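Local coordinates for protein Baccell_00875 (Bacteroides cellulosilyticus DSM 14838, PDB 5NO8) that is a polysaccharide lyase that probably cleaves the L-rhamnose caps attached to glucuronic acid from complex arabinogalactan proteins, at residues A[29-34]-A[99-104]; A[544-549]-A[619-624]; A[551-556]-A[626-631]. All coordinates share one frame; numbering follows the deposited sequence.

Overall arrangement
Contact 1 lies in the beta-rich N-terminal part of the chain, contacts 2 and 3 in the helical part that follows much later in sequence. Contact 1 closes before either helical contact opens, and its centre is about 42 Å from that of contact 2 and 49 Å from that of contact 3. Contacts 2 and 3 share helices 542-559 and 615-629, with centres only about 10 Å apart. Their segments alternate along the chain, so they are successive steps of one helix pair, joined where Y624 packs on A553 and Q554. Contact 1 thus belongs to the beta-rich region, whereas the other two form a single helix-helix interface in the helical domain.

Contact 1 (A[29-34]-A[99-104]); sequences VEMRIN and DGMKVL
I33 is turned so that CG1 lies beside its backbone N (chi1 -54°) and CG2 lies anti to it, which brings both branches up to the backbone of G100. CG1 and CG2 each lie 3.9 Å from G100 O, and CG2 is equally near G100 CA. Glycine suits this place twice over: its phi is positive (71°), and without a side chain it leaves the isoleucine branch room to approach. G100 O also accepts a hydrogen bond from R116 NH1.

A two-stranded antiparallel sheet, strands 29-33 and 40-45, here packs on the turn between strands 95-96 and 102-107, at the margin of the eight-stranded antiparallel sheet. No hydrogen bond crosses between the segments.

Two residues before I33, on the same side of strand 29-33, M31 reaches out in an unstaggered conformation (chi1 26°). M101 curls its flexible chain back through successive bends, and M101 SD meets M31 SD at 4.2 Å. The long, unbranched methionine chains let the two sulfurs meet. Within the loop, D99 makes an Asx turn: M101 N donates to D99 OD1 over 3.1 Å, coming from well above the carboxylate plane. S97 OG also hydrogen-bonds to that oxygen.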
ATOM      1  N   VAL A  29      -4.516 -25.248 -13.526  1.00 20.47           N
ATOM      2  CA  VAL A  29      -5.629 -24.690 -12.822  1.00 20.68           C
ATOM      3  C   VAL A  29      -6.770 -25.711 -12.754  1.00 22.52           C
ATOM      4  O   VAL A  29      -7.094 -26.353 -13.772  1.00 22.64           O
ATOM      5  CB  VAL A  29      -6.136 -23.405 -13.512  1.00 20.66           C
ATOM      6  CG1 VAL A  29      -7.350 -22.871 -12.774  1.00 21.14           C
ATOM      7  CG2 VAL A  29      -5.036 -22.345 -13.544  1.00 21.02           C
ATOM      8  N   GLU A  30      -7.349 -25.845 -11.568  1.00 21.72           N
ATOM      9  CA  GLU A  30      -8.559 -26.615 -11.352  1.00 25.73           C
ATOM     10  C   GLU A  30      -9.603 -25.728 -10.690  1.00 25.69           C
ATOM     11  O   GLU A  30      -9.276 -24.788  -9.961  1.00 24.61           O
ATOM     12  CB  GLU A  30      -8.276 -27.851 -10.502  1.00 27.53           C
ATOM     13  CG  GLU A  30      -7.277 -28.803 -11.153  1.00 31.61           C
ATOM     14  CD  GLU A  30      -7.104 -30.130 -10.408  1.00 35.90           C
ATOM     15  OE1 GLU A  30      -7.124 -30.149  -9.160  1.00 37.70           O
ATOM     16  OE2 GLU A  30      -6.907 -31.164 -11.086  1.00 41.09           O
ATOM     17  N   MET A  31     -10.865 -26.023 -10.958  1.00 25.54           N
ATOM     18  CA  MET A  31     -11.945 -25.171 -10.503  1.00 27.30           C
ATOM     19  C   MET A  31     -13.173 -25.963 -10.149  1.00 24.67           C
ATOM     20  O   MET A  31     -13.347 -27.069 -10.625  1.00 25.21           O
ATOM     21  CB  MET A  31     -12.278 -24.117 -11.562  1.00 31.75           C
ATOM     22  CG  MET A  31     -11.941 -24.514 -12.996  1.00 37.65           C
ATOM     23  SD  MET A  31     -12.680 -23.418 -14.214  1.00 41.15           S
ATOM     24  CE  MET A  31     -11.763 -22.001 -13.814  1.00 44.86           C
ATOM     25  N   ARG A  32     -13.986 -25.392  -9.277  1.00 22.39           N
ATOM     26  CA  ARG A  32     -15.351 -25.843  -9.053  1.00 22.83           C
ATOM     27  C   ARG A  32     -16.249 -24.694  -9.480  1.00 22.79           C
ATOM     28  O   ARG A  32     -16.022 -23.536  -9.097  1.00 24.00           O
ATOM     29  CB  ARG A  32     -15.595 -26.163  -7.585  1.00 22.80           C
ATOM     30  N   ILE A  33     -17.249 -25.011 -10.270  1.00 22.67           N
ATOM     31  CA  ILE A  33     -18.206 -24.043 -10.761  1.00 21.83           C
ATOM     32  C   ILE A  33     -19.489 -24.189  -9.974  1.00 22.93           C
ATOM     33  O   ILE A  33     -19.982 -25.320  -9.784  1.00 22.85           O
ATOM     34  CB  ILE A  33     -18.520 -24.311 -12.249  1.00 22.66           C
ATOM     35  CG1 ILE A  33     -17.250 -24.365 -13.112  1.00 24.69           C
ATOM     36  CG2 ILE A  33     -19.518 -23.314 -12.786  1.00 21.19           C
ATOM     37  CD1 ILE A  33     -16.426 -23.117 -13.111  1.00 27.21           C
ATOM     38  N   ASN A  34     -20.050 -23.070  -9.518  1.00 19.75           N
ATOM     39  CA  ASN A  34     -21.326 -23.066  -8.820  1.00 20.43           C
ATOM     40  C   ASN A  34     -22.424 -23.439  -9.848  1.00 21.63           C
ATOM     41  O   ASN A  34     -22.610 -22.739 -10.837  1.00 18.86           O
ATOM     42  CB  ASN A  34     -21.563 -21.670  -8.208  1.00 20.99           C
ATOM     43  CG  ASN A  34     -22.825 -21.580  -7.405  1.00 21.72           C
ATOM     44  OD1 ASN A  34     -23.893 -22.023  -7.844  1.00 21.46           O
ATOM     45  ND2 ASN A  34     -22.734 -20.968  -6.235  1.00 20.50           N
ATOM     46  N   ASP A  99     -20.832 -29.068 -17.801  1.00 25.94           N
ATOM     47  CA  ASP A  99     -19.516 -28.908 -17.165  1.00 26.02           C
ATOM     48  C   ASP A  99     -19.213 -27.505 -16.601  1.00 25.40           C
ATOM     49  O   ASP A  99     -18.121 -27.280 -16.081  1.00 23.10           O
ATOM     50  CB  ASP A  99     -18.399 -29.359 -18.108  1.00 27.18           C
ATOM     51  CG  ASP A  99     -18.237 -28.468 -19.348  1.00 30.29           C
ATOM     52  OD1 ASP A  99     -19.010 -27.495 -19.582  1.00 27.62           O
ATOM     53  OD2 ASP A  99     -17.328 -28.790 -20.137  1.00 33.72           O
ATOM     54  N   GLY A 100     -20.169 -26.575 -16.696  1.00 21.97           N
ATOM     55  CA  GLY A 100     -19.980 -25.213 -16.197  1.00 21.87           C
ATOM     56  C   GLY A 100     -19.015 -24.360 -16.996  1.00 20.20           C
ATOM     57  O   GLY A 100     -18.689 -23.262 -16.550  1.00 21.61           O
ATOM     58  N   MET A 101     -18.578 -24.821 -18.178  1.00 18.36           N
ATOM     59  CA  MET A 101     -17.567 -24.074 -18.949  1.00 20.40           C
ATOM     60  C   MET A 101     -18.170 -23.094 -19.936  1.00 20.54           C
ATOM     61  O   MET A 101     -17.438 -22.324 -20.563  1.00 21.26           O
ATOM     62  CB  MET A 101     -16.622 -25.034 -19.654  1.00 22.01           C
ATOM     63  CG  MET A 101     -15.888 -25.927 -18.662  1.00 22.45           C
ATOM     64  SD  MET A 101     -14.857 -25.118 -17.434  1.00 25.71           S
ATOM     65  CE  MET A 101     -13.299 -25.081 -18.328  1.00 26.88           C
ATOM     66  N   LYS A 102     -19.489 -23.137 -20.113  1.00 18.62           N
ATOM     67  CA  LYS A 102     -20.178 -22.154 -20.927  1.00 19.51           C
ATOM     68  C   LYS A 102     -21.342 -21.670 -20.103  1.00 18.05           C
ATOM     69  O   LYS A 102     -22.154 -22.483 -19.649  1.00 16.62           O
ATOM     70  CB  LYS A 102     -20.673 -22.769 -22.233  1.00 22.07           C
ATOM     71  CG  LYS A 102     -21.463 -21.803 -23.112  1.00 27.17           C
ATOM     72  CD  LYS A 102     -22.570 -22.475 -23.907  1.00 32.50           C
ATOM     73  CE  LYS A 102     -23.406 -21.437 -24.657  1.00 35.37           C
ATOM     74  NZ  LYS A 102     -24.111 -22.024 -25.840  1.00 38.95           N
ATOM     75  N   VAL A 103     -21.427 -20.354 -19.904  1.00 16.94           N
ATOM     76  CA  VAL A 103     -22.491 -19.785 -19.109  1.00 16.81           C
ATOM     77  C   VAL A 103     -23.024 -18.558 -19.837  1.00 16.53           C
ATOM     78  O   VAL A 103     -22.243 -17.694 -20.287  1.00 17.38           O
ATOM     79  CB  VAL A 103     -22.015 -19.409 -17.683  1.00 18.65           C
ATOM     80  CG1 VAL A 103     -23.199 -19.200 -16.775  1.00 18.75           C
ATOM     81  CG2 VAL A 103     -21.119 -20.497 -17.066  1.00 20.45           C
ATOM     82  N   LEU A 104     -24.341 -18.486 -19.976  1.00 14.92           N
ATOM     83  CA  LEU A 104     -24.999 -17.410 -20.674  1.00 14.71           C
ATOM     84  C   LEU A 104     -25.983 -16.729 -19.750  1.00 14.52           C
ATOM     85  O   LEU A 104     -26.836 -17.384 -19.127  1.00 13.34           O
ATOM     86  CB  LEU A 104     -25.697 -17.972 -21.914  1.00 16.33           C
ATOM     87  CG  LEU A 104     -26.408 -17.031 -22.857  1.00 18.90           C
ATOM     88  CD1 LEU A 104     -25.432 -16.016 -23.399  1.00 20.91           C
ATOM     89  CD2 LEU A 104     -27.093 -17.814 -23.988  1.00 20.73           C
TER

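Contact 2 (A[544-549]-A[619-624]); sequences IVAPAI and GAVYYY
The backbones of I549 and V621 come close, their CA atoms 6.5 Å apart, where helix 542-559 passes helix 615-629. The first helix is kinked at P547, whose N carries no hydrogen for the turn before. Next to the kink the backbone bonds are weak: I549 N reaches V545 O at 3.3 Å and A546 O at 3.1 Å. The second helix is regular here, with firm bonds from Y623 N to G619 O and from Y624 N to A620 O.

V621 carries the contact, and its side chain leaves the backbone toward helix 542-559. With CG1 anti to the backbone N (chi1 168°), its two methyls fork to different targets. CG1 presses on I549 CG2 at 3.5 Å, a distance shorter than carbons usually keep, and the two side chains cross at about a right angle. CG2 lies 3.4 Å from A546 O and 4.4 Å from A546 CB. Branching at the beta carbon lets one short side chain touch two neighbours, and the small A546 allows the valine to come down onto the helix backbone.

This is helix-on-helix packing in the core of the helical domain. The two helices run in broadly the same direction here, with helix 562-576 between them in sequence, which is consistent with an (alpha/alpha) toroid as in many polysaccharide lyases. Helix 562-576 backs the first segment, with L575 against A546 and Q571 against I549. On the second segment, Y622 turns to helix 632-644, where its ring meets that of Y634 edge-to-face.

All three touching residues are buried and apolar, and no hydrogen bond joins the segments. One turn beyond V621, Y624 packs on A553, and its hydroxyl hydrogen-bonds to a glycerol that probably came from the crystallisation liquor.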
ATOM      1  N   ILE A 544       3.553  -5.184  10.781  1.00 23.15           N
ATOM      2  CA  ILE A 544       4.133  -6.171  11.729  1.00 23.57           C
ATOM      3  C   ILE A 544       5.418  -6.769  11.166  1.00 22.09           C
ATOM      4  O   ILE A 544       6.448  -6.796  11.834  1.00 21.02           O
ATOM      5  CB  ILE A 544       3.117  -7.303  12.029  1.00 24.54           C
ATOM      6  CG1 ILE A 544       1.893  -6.707  12.721  1.00 25.57           C
ATOM      7  CG2 ILE A 544       3.773  -8.427  12.847  1.00 25.73           C
ATOM      8  CD1 ILE A 544       0.699  -7.645  12.738  1.00 27.28           C
ATOM      9  N   VAL A 545       5.378  -7.213   9.911  1.00 21.65           N
ATOM     10  CA  VAL A 545       6.518  -7.870   9.283  1.00 20.27           C
ATOM     11  C   VAL A 545       7.686  -6.886   9.095  1.00 21.19           C
ATOM     12  O   VAL A 545       8.833  -7.196   9.437  1.00 20.16           O
ATOM     13  CB  VAL A 545       6.136  -8.496   7.919  1.00 20.99           C
ATOM     14  CG1 VAL A 545       7.353  -9.094   7.211  1.00 20.34           C
ATOM     15  CG2 VAL A 545       5.061  -9.568   8.112  1.00 21.88           C
ATOM     16  N   ALA A 546       7.396  -5.703   8.559  1.00 20.12           N
ATOM     17  CA  ALA A 546       8.494  -4.772   8.249  1.00 20.40           C
ATOM     18  C   ALA A 546       9.249  -4.349   9.514  1.00 19.72           C
ATOM     19  O   ALA A 546      10.469  -4.372   9.514  1.00 19.16           O
ATOM     20  CB  ALA A 546       8.017  -3.558   7.464  1.00 20.39           C
ATOM     21  N   PRO A 547       8.525  -3.974  10.584  1.00 21.65           N
ATOM     22  CA  PRO A 547       9.247  -3.626  11.827  1.00 22.75           C
ATOM     23  C   PRO A 547      10.110  -4.741  12.429  1.00 23.13           C
ATOM     24  O   PRO A 547      11.158  -4.433  13.009  1.00 21.39           O
ATOM     25  CB  PRO A 547       8.121  -3.300  12.785  1.00 24.34           C
ATOM     26  CG  PRO A 547       7.064  -2.742  11.910  1.00 24.17           C
ATOM     27  CD  PRO A 547       7.105  -3.615  10.689  1.00 21.72           C
ATOM     28  N   ALA A 548       9.678  -5.999  12.300  1.00 23.25           N
ATOM     29  CA  ALA A 548      10.498  -7.139  12.744  1.00 23.46           C
ATOM     30  C   ALA A 548      11.855  -7.080  12.088  1.00 22.31           C
ATOM     31  O   ALA A 548      12.889  -7.178  12.747  1.00 22.66           O
ATOM     32  CB  ALA A 548       9.827  -8.477  12.405  1.00 25.78           C
ATOM     33  N   ILE A 549      11.855  -6.876  10.779  1.00 20.55           N
ATOM     34  CA  ILE A 549      13.078  -6.929  10.001  1.00 19.79           C
ATOM     35  C   ILE A 549      13.902  -5.650  10.207  1.00 19.39           C
ATOM     36  O   ILE A 549      15.150  -5.708  10.230  1.00 20.50           O
ATOM     37  CB  ILE A 549      12.774  -7.136   8.507  1.00 19.65           C
ATOM     38  CG1 ILE A 549      11.948  -8.412   8.299  1.00 20.41           C
ATOM     39  CG2 ILE A 549      14.034  -7.187   7.676  1.00 20.05           C
ATOM     40  CD1 ILE A 549      11.515  -8.622   6.870  1.00 20.42           C
ATOM     41  N   GLY A 619      10.979   0.645   2.874  1.00 15.36           N
ATOM     42  CA  GLY A 619      12.126   1.431   2.439  1.00 15.40           C
ATOM     43  C   GLY A 619      13.233   1.427   3.488  1.00 15.28           C
ATOM     44  O   GLY A 619      14.373   1.229   3.144  1.00 16.17           O
ATOM     45  N   ALA A 620      12.879   1.672   4.746  1.00 15.73           N
ATOM     46  CA  ALA A 620      13.863   1.617   5.830  1.00 16.27           C
ATOM     47  C   ALA A 620      14.550   0.259   5.892  1.00 18.02           C
ATOM     48  O   ALA A 620      15.779   0.179   5.984  1.00 18.39           O
ATOM     49  CB  ALA A 620      13.232   1.950   7.149  1.00 17.04           C
ATOM     50  N   VAL A 621      13.759  -0.812   5.794  1.00 17.09           N
ATOM     51  CA  VAL A 621      14.288  -2.156   5.773  1.00 16.62           C
ATOM     52  C   VAL A 621      15.278  -2.367   4.648  1.00 17.41           C
ATOM     53  O   VAL A 621      16.344  -2.970   4.863  1.00 17.01           O
ATOM     54  CB  VAL A 621      13.161  -3.213   5.670  1.00 17.10           C
ATOM     55  CG1 VAL A 621      13.732  -4.603   5.349  1.00 17.86           C
ATOM     56  CG2 VAL A 621      12.337  -3.230   6.943  1.00 17.52           C
ATOM     57  N   TYR A 622      14.929  -1.922   3.433  1.00 16.56           N
ATOM     58  CA  TYR A 622      15.799  -2.078   2.285  1.00 17.02           C
ATOM     59  C   TYR A 622      17.103  -1.307   2.474  1.00 17.77           C
ATOM     60  O   TYR A 622      18.162  -1.804   2.099  1.00 18.50           O
ATOM     61  CB  TYR A 622      15.127  -1.597   0.997  1.00 17.76           C
ATOM     62  CG  TYR A 622      13.971  -2.420   0.496  1.00 18.20           C
ATOM     63  CD1 TYR A 622      13.693  -3.701   1.015  1.00 18.51           C
ATOM     64  CD2 TYR A 622      13.146  -1.932  -0.515  1.00 18.29           C
ATOM     65  CE1 TYR A 622      12.645  -4.454   0.517  1.00 19.17           C
ATOM     66  CE2 TYR A 622      12.093  -2.689  -0.999  1.00 18.85           C
ATOM     67  CZ  TYR A 622      11.865  -3.949  -0.493  1.00 19.69           C
ATOM     68  OH  TYR A 622      10.797  -4.695  -0.950  1.00 19.48           O
ATOM     69  N   TYR A 623      16.999  -0.113   3.054  1.00 17.02           N
ATOM     70  CA  TYR A 623      18.171   0.714   3.421  1.00 18.34           C
ATOM     71  C   TYR A 623      19.097  -0.031   4.401  1.00 18.12           C
ATOM     72  O   TYR A 623      20.316  -0.158   4.159  1.00 18.18           O
ATOM     73  CB  TYR A 623      17.690   2.055   3.980  1.00 18.40           C
ATOM     74  CG  TYR A 623      18.679   2.819   4.823  1.00 17.85           C
ATOM     75  CD1 TYR A 623      19.662   3.617   4.234  1.00 18.90           C
ATOM     76  CD2 TYR A 623      18.599   2.782   6.208  1.00 19.49           C
ATOM     77  CE1 TYR A 623      20.567   4.331   5.022  1.00 19.36           C
ATOM     78  CE2 TYR A 623      19.482   3.478   6.998  1.00 18.38           C
ATOM     79  CZ  TYR A 623      20.466   4.234   6.404  1.00 20.48           C
ATOM     80  OH  TYR A 623      21.329   4.914   7.225  1.00 21.89           O
ATOM     81  N   TYR A 624      18.519  -0.566   5.465  1.00 18.26           N
ATOM     82  CA  TYR A 624      19.326  -1.320   6.439  1.00 19.46           C
ATOM     83  C   TYR A 624      19.884  -2.601   5.831  1.00 20.48           C
ATOM     84  O   TYR A 624      21.026  -2.975   6.113  1.00 21.69           O
ATOM     85  CB  TYR A 624      18.542  -1.655   7.700  1.00 18.77           C
ATOM     86  CG  TYR A 624      18.187  -0.494   8.588  1.00 19.62           C
ATOM     87  CD1 TYR A 624      19.171   0.327   9.125  1.00 19.56           C
ATOM     88  CD2 TYR A 624      16.868  -0.231   8.930  1.00 20.04           C
ATOM     89  CE1 TYR A 624      18.857   1.381   9.946  1.00 20.03           C
ATOM     90  CE2 TYR A 624      16.544   0.815   9.759  1.00 20.45           C
ATOM     91  CZ  TYR A 624      17.555   1.630  10.258  1.00 19.94           C
ATOM     92  OH  TYR A 624      17.240   2.661  11.074  1.00 22.20           O
TER

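Contact 3 (A[551-556]-A[626-631]); sequences FLAQLY and ALCTGD
C628 SG fits between A553 and Y556, and nearly all the close packing centres on this one atom. It lies 3.6 Å from Y556 CD2, 3.6 Å from A553 O and 4.0 Å from A553 CB. The sulfur meets the tyrosine ring obliquely, 70° off its normal and 4.8 Å from its centroid. Y556 CG stands anti to its backbone N (chi1 175°), which swings the ring across to helix 615-629. The small, polarisable cysteine can sit close to both the alanine and the ring, and A553 lets the sulfur come down to the helix backbone. L565 of helix 562-576 also touches Y556.

The other side is looser. L627 is solvent-exposed, although it touches R497, and the chain beyond T629 draws away from helix 542-559. Exposed G630 takes a positive phi (72°), which ends the helix. T629 OG1 bonds to Y625 O within the last helical turn and accepts from D631 N at 3.0 Å. A short turn thus joins helices 615-629 and 632-644 of the helical domain, with an ST turn at T629 at one end and D631 as N-cap at the other.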
ATOM      1  N   PHE A 551      13.973  -3.922  12.950  1.00 20.84           N
ATOM      2  CA  PHE A 551      14.630  -4.146  14.238  1.00 20.98           C
ATOM      3  C   PHE A 551      15.839  -5.070  14.138  1.00 21.15           C
ATOM      4  O   PHE A 551      16.945  -4.735  14.614  1.00 21.95           O
ATOM      5  CB  PHE A 551      13.640  -4.724  15.232  1.00 21.01           C
ATOM      6  CG  PHE A 551      14.255  -5.005  16.562  1.00 21.44           C
ATOM      7  CD1 PHE A 551      14.291  -4.031  17.512  1.00 22.22           C
ATOM      8  CD2 PHE A 551      14.844  -6.239  16.817  1.00 22.04           C
ATOM      9  CE1 PHE A 551      14.882  -4.257  18.745  1.00 22.76           C
ATOM     10  CE2 PHE A 551      15.434  -6.484  18.035  1.00 22.52           C
ATOM     11  CZ  PHE A 551      15.451  -5.499  18.997  1.00 23.49           C
ATOM     12  N   LEU A 552      15.636  -6.238  13.537  1.00 20.85           N
ATOM     13  CA  LEU A 552      16.703  -7.221  13.418  1.00 21.16           C
ATOM     14  C   LEU A 552      17.906  -6.735  12.621  1.00 22.25           C
ATOM     15  O   LEU A 552      19.050  -7.046  12.973  1.00 21.02           O
ATOM     16  CB  LEU A 552      16.195  -8.534  12.839  1.00 22.53           C
ATOM     17  CG  LEU A 552      15.215  -9.350  13.697  1.00 24.11           C
ATOM     18  CD1 LEU A 552      14.572 -10.390  12.812  1.00 25.35           C
ATOM     19  CD2 LEU A 552      15.893 -10.030  14.879  1.00 25.73           C
ATOM     20  N   ALA A 553      17.669  -5.993  11.540  1.00 20.30           N
ATOM     21  CA  ALA A 553      18.766  -5.491  10.729  1.00 21.35           C
ATOM     22  C   ALA A 553      19.621  -4.484  11.515  1.00 20.88           C
ATOM     23  O   ALA A 553      20.856  -4.508  11.439  1.00 22.01           O
ATOM     24  CB  ALA A 553      18.252  -4.870   9.445  1.00 20.79           C
ATOM     25  N   GLN A 554      18.955  -3.606  12.246  1.00 21.22           N
ATOM     26  CA  GLN A 554      19.643  -2.679  13.149  1.00 21.34           C
ATOM     27  C   GLN A 554      20.398  -3.437  14.248  1.00 23.74           C
ATOM     28  O   GLN A 554      21.533  -3.081  14.586  1.00 23.93           O
ATOM     29  CB  GLN A 554      18.686  -1.710  13.800  1.00 22.10           C
ATOM     30  CG  GLN A 554      18.085  -0.671  12.872  1.00 23.04           C
ATOM     31  CD  GLN A 554      17.087   0.179  13.598  1.00 22.63           C
ATOM     32  OE1 GLN A 554      15.873  -0.051  13.512  1.00 27.08           O
ATOM     33  NE2 GLN A 554      17.571   1.128  14.360  1.00 19.73           N
ATOM     34  N   LEU A 555      19.774  -4.469  14.809  1.00 23.28           N
ATOM     35  CA  LEU A 555      20.446  -5.266  15.846  1.00 24.67           C
ATOM     36  C   LEU A 555      21.685  -5.950  15.272  1.00 24.74           C
ATOM     37  O   LEU A 555      22.730  -5.968  15.922  1.00 25.92           O
ATOM     38  CB  LEU A 555      19.488  -6.274  16.480  1.00 26.27           C
ATOM     39  CG  LEU A 555      20.007  -7.012  17.730  1.00 26.73           C
ATOM     40  CD1 LEU A 555      20.441  -6.002  18.784  1.00 27.22           C
ATOM     41  CD2 LEU A 555      18.925  -7.920  18.319  1.00 27.91           C
ATOM     42  N   TYR A 556      21.613  -6.435  14.036  1.00 24.66           N
ATOM     43  CA  TYR A 556      22.797  -6.946  13.370  1.00 26.08           C
ATOM     44  C   TYR A 556      23.889  -5.877  13.223  1.00 29.20           C
ATOM     45  O   TYR A 556      25.070  -6.154  13.464  1.00 28.64           O
ATOM     46  CB  TYR A 556      22.483  -7.533  11.992  1.00 26.46           C
ATOM     47  CG  TYR A 556      23.730  -7.939  11.260  1.00 27.14           C
ATOM     48  CD1 TYR A 556      24.429  -9.092  11.634  1.00 27.86           C
ATOM     49  CD2 TYR A 556      24.264  -7.149  10.241  1.00 27.36           C
ATOM     50  CE1 TYR A 556      25.587  -9.463  10.984  1.00 27.83           C
ATOM     51  CE2 TYR A 556      25.440  -7.509   9.606  1.00 28.76           C
ATOM     52  CZ  TYR A 556      26.087  -8.667   9.989  1.00 29.11           C
ATOM     53  OH  TYR A 556      27.226  -9.040   9.345  1.00 31.61           O
ATOM     54  N   ALA A 626      20.756  -3.134   2.738  1.00 20.03           N
ATOM     55  CA  ALA A 626      21.902  -2.754   1.921  1.00 20.98           C
ATOM     56  C   ALA A 626      23.156  -2.477   2.778  1.00 21.98           C
ATOM     57  O   ALA A 626      24.265  -2.823   2.358  1.00 24.51           O
ATOM     58  CB  ALA A 626      21.590  -1.557   1.039  1.00 20.79           C
ATOM     59  N   LEU A 627      22.974  -1.867   3.943  1.00 22.14           N
ATOM     60  CA  LEU A 627      24.086  -1.671   4.890  1.00 23.72           C
ATOM     61  C   LEU A 627      24.631  -3.000   5.430  1.00 26.00           C
ATOM     62  O   LEU A 627      25.833  -3.144   5.634  1.00 27.31           O
ATOM     63  CB  LEU A 627      23.646  -0.794   6.059  1.00 24.41           C
ATOM     64  CG  LEU A 627      23.341   0.679   5.757  1.00 25.24           C
ATOM     65  CD1 LEU A 627      22.861   1.399   6.993  1.00 25.75           C
ATOM     66  CD2 LEU A 627      24.569   1.365   5.186  1.00 27.00           C
ATOM     67  N   CYS A 628      23.731  -3.952   5.665  1.00 24.52           N
ATOM     68  CA  CYS A 628      24.067  -5.273   6.200  1.00 25.67           C
ATOM     69  C   CYS A 628      24.829  -6.159   5.215  1.00 27.90           C
ATOM     70  O   CYS A 628      25.769  -6.855   5.601  1.00 26.90           O
ATOM     71  CB  CYS A 628      22.785  -5.997   6.669  1.00 23.97           C
ATOM     72  SG  CYS A 628      21.970  -5.371   8.153  1.00 25.75           S
ATOM     73  N   THR A 629      24.432  -6.130   3.941  1.00 27.70           N
ATOM     74  CA  THR A 629      24.921  -7.055   2.925  1.00 27.16           C
ATOM     75  C   THR A 629      25.838  -6.412   1.902  1.00 28.87           C
ATOM     76  O   THR A 629      26.484  -7.125   1.131  1.00 29.10           O
ATOM     77  CB  THR A 629      23.735  -7.624   2.131  1.00 30.07           C
ATOM     78  OG1 THR A 629      23.061  -6.546   1.461  1.00 28.85           O
ATOM     79  CG2 THR A 629      22.765  -8.356   3.038  1.00 29.55           C
ATOM     80  N   GLY A 630      25.842  -5.077   1.828  1.00 28.41           N
ATOM     81  CA  GLY A 630      26.502  -4.366   0.741  1.00 29.23           C
ATOM     82  C   GLY A 630      25.804  -4.464  -0.616  1.00 29.30           C
ATOM     83  O   GLY A 630      26.373  -4.070  -1.623  1.00 27.82           O
ATOM     84  N   ASP A 631      24.563  -4.971  -0.645  1.00 29.25           N
ATOM     85  CA  ASP A 631      23.805  -5.100  -1.889  1.00 27.67           C
ATOM     86  C   ASP A 631      23.158  -3.745  -2.208  1.00 27.33           C
ATOM     87  O   ASP A 631      22.084  -3.413  -1.703  1.00 25.23           O
ATOM     88  CB  ASP A 631      22.747  -6.196  -1.766  1.00 30.18           C
ATOM     89  CG  ASP A 631      22.026  -6.476  -3.091  1.00 31.74           C
ATOM     90  OD1 ASP A 631      22.141  -5.654  -4.031  1.00 33.33           O
ATOM     91  OD2 ASP A 631      21.326  -7.506  -3.185  1.00 31.76           O
TER